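Local structure of separin (Saccharomyces cerevisiae, 5U1T) at residues A[1008-1012]-A[1013-1017]. The protein cleaves the cohesin subunit SCC1 at the onset of anaphase as a caspase-like cysteine protease, allowing chromosomes to segregate. Numbering follows the deposited sequence.
Sequences QKFDR and IAAIS
Asp-1011 is the N-cap of helix 1012-1028, and its carboxylate reaches forward to the amides of the first turn. Asp-1011 OD1 accepts from Ala-1014 N at 3.0 Å, nearly straight at 165° and through the anti lone pair, and more weakly from Ile-1013 N at 2.8 Å; CB of Ile-1013 lies beside the same oxygen. Setting CG anti to the backbone N (chi1 177°) swings the carboxylate onto these amides, where its charge would also suit the positive end of the helix dipole. With an alanine here, the N-H groups of Ile-1013 and Ala-1014 would probably be left without their acceptor. Arg-1012 O opens the helical backbone bonding, accepting from Ile-1016 N at 3.1 Å, while CG1 of Ile-1016 packs against the same oxygen. One residue before the cap, the Phe-1010 ring presents its edge to the backbone at Ala-1015 N, and Phe-1010 CE1 lies 3.7 Å from Ala-1015 CB. Phe-1010 also packs on Leu-946 of helix 927-946, and Ala-1015 touches Phe-952 of helix 950-955. The extended Arg-1012 side chain lies against Phe-951 and makes a weak hydrogen bond from NH2 to Ile-1056 O, and the capped helix start thus meets helices 927-946 and 950-955 and the loop at Ile-1056 at the protein surface.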
ATOM      1  N   GLN A1008     -43.938  45.838   2.237  1.00 74.91           N
ATOM      2  CA  GLN A1008     -43.308  44.814   3.062  1.00 68.53           C
ATOM      3  C   GLN A1008     -43.022  43.574   2.216  1.00 69.58           C
ATOM      4  O   GLN A1008     -43.573  42.504   2.482  1.00 66.32           O
ATOM      5  CB  GLN A1008     -44.205  44.462   4.263  1.00 56.56           C
ATOM      6  CG  GLN A1008     -43.442  44.110   5.559  1.00 65.31           C
ATOM      7  CD  GLN A1008     -44.380  44.042   6.770  1.00 68.94           C
ATOM      8  OE1 GLN A1008     -45.590  44.233   6.619  1.00 57.70           O
ATOM      9  NE2 GLN A1008     -43.827  43.767   7.971  1.00 58.29           N
ATOM     10  N   LYS A1009     -42.168  43.723   1.200  1.00 71.66           N
ATOM     11  CA  LYS A1009     -41.834  42.616   0.303  1.00 66.47           C
ATOM     12  C   LYS A1009     -41.388  41.426   1.126  1.00 69.65           C
ATOM     13  O   LYS A1009     -41.764  40.282   0.841  1.00 70.53           O
ATOM     14  CB  LYS A1009     -40.748  43.009  -0.692  1.00 68.05           C
ATOM     15  CG  LYS A1009     -40.298  41.872  -1.618  1.00 71.45           C
ATOM     16  CD  LYS A1009     -41.254  41.658  -2.780  1.00 73.07           C
ATOM     17  CE  LYS A1009     -41.353  42.900  -3.676  1.00 75.20           C
ATOM     18  NZ  LYS A1009     -41.800  42.533  -5.070  1.00 83.29           N
ATOM     19  N   PHE A1010     -40.607  41.709   2.168  1.00 67.39           N
ATOM     20  CA  PHE A1010     -40.258  40.681   3.158  1.00 68.73           C
ATOM     21  C   PHE A1010     -40.698  41.118   4.554  1.00 63.80           C
ATOM     22  O   PHE A1010     -40.279  42.178   5.020  1.00 68.84           O
ATOM     23  CB  PHE A1010     -38.756  40.384   3.148  1.00 61.06           C
ATOM     24  CG  PHE A1010     -38.422  39.027   3.678  1.00 68.16           C
ATOM     25  CD1 PHE A1010     -38.533  38.750   5.032  1.00 72.32           C
ATOM     26  CD2 PHE A1010     -38.017  38.009   2.820  1.00 73.60           C
ATOM     27  CE1 PHE A1010     -38.239  37.490   5.536  1.00 66.76           C
ATOM     28  CE2 PHE A1010     -37.710  36.745   3.314  1.00 75.63           C
ATOM     29  CZ  PHE A1010     -37.824  36.488   4.680  1.00 69.55           C
ATOM     30  N   ASP A1011     -41.540  40.307   5.207  1.00 63.69           N
ATOM     31  CA  ASP A1011     -42.092  40.629   6.535  1.00 59.56           C
ATOM     32  C   ASP A1011     -40.965  40.740   7.580  1.00 59.58           C
ATOM     33  O   ASP A1011     -39.994  39.987   7.524  1.00 57.70           O
ATOM     34  CB  ASP A1011     -43.119  39.570   6.934  1.00 55.51           C
ATOM     35  CG  ASP A1011     -43.696  39.791   8.319  1.00 60.54           C
ATOM     36  OD1 ASP A1011     -42.986  39.447   9.289  1.00 53.85           O
ATOM     37  OD2 ASP A1011     -44.874  40.264   8.438  1.00 58.60           O
ATOM     38  N   ARG A1012     -41.090  41.687   8.511  1.00 57.43           N
ATOM     39  CA  ARG A1012     -40.008  41.997   9.449  1.00 56.39           C
ATOM     40  C   ARG A1012     -39.869  40.942  10.538  1.00 53.14           C
ATOM     41  O   ARG A1012     -38.777  40.671  11.023  1.00 56.68           O
ATOM     42  CB  ARG A1012     -40.225  43.378  10.101  1.00 61.17           C
ATOM     43  CG  ARG A1012     -39.005  43.915  10.887  1.00 56.59           C
ATOM     44  CD  ARG A1012     -39.346  45.152  11.737  1.00 61.49           C
ATOM     45  NE  ARG A1012     -38.151  45.937  12.066  1.00 59.87           N
ATOM     46  CZ  ARG A1012     -37.643  46.887  11.281  1.00 59.27           C
ATOM     47  NH1 ARG A1012     -38.238  47.184  10.129  1.00 64.19           N
ATOM     48  NH2 ARG A1012     -36.544  47.538  11.639  1.00 51.72           N
ATOM     49  N   ILE A1013     -40.985  40.364  10.946  1.00 57.95           N
ATOM     50  CA  ILE A1013     -40.952  39.314  11.955  1.00 62.85           C
ATOM     51  C   ILE A1013     -40.359  38.020  11.360  1.00 61.27           C
ATOM     52  O   ILE A1013     -39.529  37.359  11.985  1.00 58.83           O
ATOM     53  CB  ILE A1013     -42.351  39.089  12.531  1.00 58.36           C
ATOM     54  CG1 ILE A1013     -42.761  40.328  13.328  1.00 57.16           C
ATOM     55  CG2 ILE A1013     -42.395  37.856  13.406  1.00 59.57           C
ATOM     56  CD1 ILE A1013     -41.729  40.783  14.330  1.00 52.69           C
ATOM     57  N   ALA A1014     -40.746  37.703  10.130  1.00 53.09           N
ATOM     58  CA  ALA A1014     -40.150  36.590   9.418  1.00 58.32           C
ATOM     59  C   ALA A1014     -38.641  36.760   9.289  1.00 60.75           C
ATOM     60  O   ALA A1014     -37.883  35.788   9.338  1.00 58.57           O
ATOM     61  CB  ALA A1014     -40.782  36.442   8.044  1.00 60.32           C
ATOM     62  N   ALA A1015     -38.192  37.991   9.117  1.00 61.97           N
ATOM     63  CA  ALA A1015     -36.784  38.197   8.836  1.00 55.17           C
ATOM     64  C   ALA A1015     -35.989  38.082  10.127  1.00 57.27           C
ATOM     65  O   ALA A1015     -34.896  37.518  10.139  1.00 62.96           O
ATOM     66  CB  ALA A1015     -36.562  39.523   8.169  1.00 49.51           C
ATOM     67  N   ILE A1016     -36.555  38.587  11.220  1.00 54.33           N
ATOM     68  CA  ILE A1016     -35.919  38.456  12.525  1.00 59.20           C
ATOM     69  C   ILE A1016     -35.885  36.973  12.905  1.00 54.87           C
ATOM     70  O   ILE A1016     -34.909  36.486  13.488  1.00 55.07           O
ATOM     71  CB  ILE A1016     -36.647  39.292  13.596  1.00 57.81           C
ATOM     72  CG1 ILE A1016     -36.531  40.767  13.232  1.00 61.17           C
ATOM     73  CG2 ILE A1016     -36.093  39.036  14.995  1.00 47.98           C
ATOM     74  CD1 ILE A1016     -37.329  41.684  14.099  1.00 61.40           C
ATOM     75  N   SER A1017     -36.926  36.244  12.530  1.00 53.00           N
ATOM     76  CA  SER A1017     -36.959  34.817  12.820  1.00 55.39           C
ATOM     77  C   SER A1017     -35.877  34.031  12.069  1.00 59.83           C
ATOM     78  O   SER A1017     -35.137  33.281  12.684  1.00 55.62           O
ATOM     79  CB  SER A1017     -38.323  34.237  12.497  1.00 56.72           C
ATOM     80  OG  SER A1017     -38.415  32.917  13.002  1.00 62.93           O
TER